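Local structure of formate dehydrogenase (6TTB) at the interface of chains A and B. The protein catalyses the NAD-dependent oxidation of formate to carbon dioxide, passing a hydride to the nicotinamide of the cofactor. Numbering follows the deposited sequence. Chains: chain A/B, Formate dehydrogenase.

The interface of chains A and B. Residues chain A 160-162, 165, 168, 176, 179, 183; chain B 323, 325.
With CG set between its backbone N and carbonyl carbon (chi1 70°), B:Tyr325 sends its ring across to chain A, where A:Val179 lies over one face and the phenol tip reaches A:Arg160. CG1 of A:Val179 sits over the middle of that face, 3.7 Å from the ring centroid, in a CH-pi contact, the two side chains crossing at about a right angle. CB of A:Ala183 meets the CD2-CE2 edge, 3.8 Å from CE2, and CA of A:Gly165 the CE1 edge, 3.9 Å from CE1, both from the side of the plane that A:Val179 covers; lacking a side chain, this glycine lets the ring come close to the helix backbone. At the tip, the hydroxyl OH of B:Tyr325 donates to the backbone O of A:Arg160 at 2.9 Å, approaching from above the carbonyl plane, 46° out of it. Behind the ring contact, the amide ND2 of A:Asn161 donates in plane to a lone pair of the A:Val179 backbone O (2.7 Å), tying the helix junction to the residue that covers the ring. B:Val323 extends the patch: OE1, the side-chain carbonyl of A:Gln168, sits 3.7 Å from both its CG1 and CG2, the side chains crossing at about a right angle; CG1 also meets CB of A:Gln168, CG2 meets CD1 of A:Leu176, and the backbone N makes a weak hydrogen bond to O of A:Gly165 at 3.3 Å. B:Tyr325 buries 79 Å² here. The two-fold homodimer interface repeats this patch with chains exchanged; helices 144-160 (C-terminal end), 162-171 and 176-180 meet the loop after strand 319-321, all contact residues falling within the NAD-binding domain of a D-2-hydroxyacid dehydrogenase.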
loop_
_atom_site.group_PDB
_atom_site.type_symbol
_atom_site.label_atom_id
_atom_site.label_comp_id
_atom_site.label_asym_id
_atom_site.label_seq_id
_atom_site.Cartn_x
_atom_site.Cartn_y
_atom_site.Cartn_z
ATOM N N ARG A 160 0.356 -3.326 -6.468
ATOM C CA ARG A 160 1.731 -3.065 -6.820
ATOM C C ARG A 160 2.574 -4.253 -6.405
ATOM O O ARG A 160 3.751 -4.335 -6.769
ATOM C CB ARG A 160 2.198 -1.714 -6.265
ATOM C CG ARG A 160 1.543 -0.547 -6.971
ATOM C CD ARG A 160 2.303 0.739 -6.834
ATOM N NE ARG A 160 3.616 0.722 -7.443
ATOM C CZ ARG A 160 3.834 1.091 -8.685
ATOM N NH1 ARG A 160 2.803 1.421 -9.468
ATOM N NH2 ARG A 160 5.080 1.131 -9.145
ATOM N N ASN A 161 1.949 -5.211 -5.700
ATOM C CA ASN A 161 2.683 -6.405 -5.356
ATOM C C ASN A 161 3.896 -5.990 -4.496
ATOM O O ASN A 161 5.002 -6.538 -4.596
ATOM C CB ASN A 161 3.020 -7.169 -6.654
ATOM C CG ASN A 161 3.660 -8.527 -6.442
ATOM O OD1 ASN A 161 3.366 -9.255 -5.481
ATOM N ND2 ASN A 161 4.570 -8.864 -7.329
ATOM N N TYR A 162 3.685 -4.977 -3.658
ATOM C CA TYR A 162 4.651 -4.563 -2.662
ATOM C C TYR A 162 5.211 -5.752 -1.893
ATOM O O TYR A 162 6.345 -5.732 -1.466
ATOM C CB TYR A 162 3.997 -3.632 -1.665
ATOM C CG TYR A 162 4.870 -3.319 -0.485
ATOM C CD1 TYR A 162 5.916 -2.406 -0.583
ATOM C CD2 TYR A 162 4.711 -4.013 0.703
ATOM C CE1 TYR A 162 6.799 -2.199 0.479
ATOM C CE2 TYR A 162 5.581 -3.849 1.769
ATOM C CZ TYR A 162 6.608 -2.910 1.663
ATOM O OH TYR A 162 7.360 -2.661 2.752
ATOM N N GLY A 165 7.901 -7.387 -3.660
ATOM C CA GLY A 165 8.985 -6.445 -3.847
ATOM C C GLY A 165 9.811 -6.323 -2.584
ATOM O O GLY A 165 11.039 -6.175 -2.653
ATOM N N GLN A 168 11.825 -9.947 -1.646
ATOM C CA GLN A 168 13.033 -9.933 -2.431
ATOM C C GLN A 168 14.013 -8.940 -1.832
ATOM O O GLN A 168 15.178 -9.281 -1.674
ATOM C CB GLN A 168 12.737 -9.590 -3.898
ATOM C CG GLN A 168 12.273 -10.742 -4.801
ATOM C CD GLN A 168 12.301 -10.247 -6.228
ATOM O OE1 GLN A 168 13.080 -9.372 -6.558
ATOM N NE2 GLN A 168 11.402 -10.729 -7.079
ATOM N N LEU A 176 13.146 -9.630 -11.339
ATOM C CA LEU A 176 12.090 -8.756 -11.787
ATOM C C LEU A 176 10.985 -9.551 -12.483
ATOM O O LEU A 176 9.896 -9.055 -12.684
ATOM C CB LEU A 176 12.718 -7.683 -12.674
ATOM C CG LEU A 176 13.044 -6.392 -11.916
ATOM C CD1 LEU A 176 13.492 -6.688 -10.495
ATOM C CD2 LEU A 176 14.075 -5.553 -12.638
ATOM N N VAL A 179 8.503 -10.569 -9.474
ATOM C CA VAL A 179 7.760 -9.436 -8.952
ATOM C C VAL A 179 6.854 -8.953 -10.049
ATOM O O VAL A 179 5.678 -8.616 -9.815
ATOM C CB VAL A 179 8.604 -8.236 -8.560
ATOM C CG1 VAL A 179 8.049 -7.536 -7.342
ATOM C CG2 VAL A 179 10.112 -8.472 -8.525
ATOM N N ALA A 183 2.568 -7.381 -10.645
ATOM C CA ALA A 183 2.670 -5.974 -10.349
ATOM C C ALA A 183 1.933 -5.183 -11.426
ATOM O O ALA A 183 2.089 -5.410 -12.622
ATOM C CB ALA A 183 4.112 -5.606 -10.293
ATOM N N VAL B 323 12.942 -3.994 -4.318
ATOM C CA VAL B 323 13.844 -3.893 -5.458
ATOM C C VAL B 323 13.166 -2.962 -6.458
ATOM O O VAL B 323 11.976 -2.663 -6.280
ATOM C CB VAL B 323 14.048 -5.293 -6.047
ATOM C CG1 VAL B 323 14.363 -6.310 -4.984
ATOM C CG2 VAL B 323 12.813 -5.731 -6.756
ATOM N N TYR B 325 11.432 -2.695 -9.352
ATOM C CA TYR B 325 10.497 -3.014 -10.412
ATOM C C TYR B 325 9.481 -1.896 -10.399
ATOM O O TYR B 325 9.249 -1.289 -9.353
ATOM C CB TYR B 325 9.771 -4.301 -10.044
ATOM C CG TYR B 325 8.826 -4.112 -8.884
ATOM C CD1 TYR B 325 9.310 -3.945 -7.598
ATOM C CD2 TYR B 325 7.440 -4.011 -9.090
ATOM C CE1 TYR B 325 8.429 -3.731 -6.542
ATOM C CE2 TYR B 325 6.558 -3.766 -8.062
ATOM C CZ TYR B 325 7.065 -3.593 -6.781
ATOM O OH TYR B 325 6.235 -3.368 -5.724
#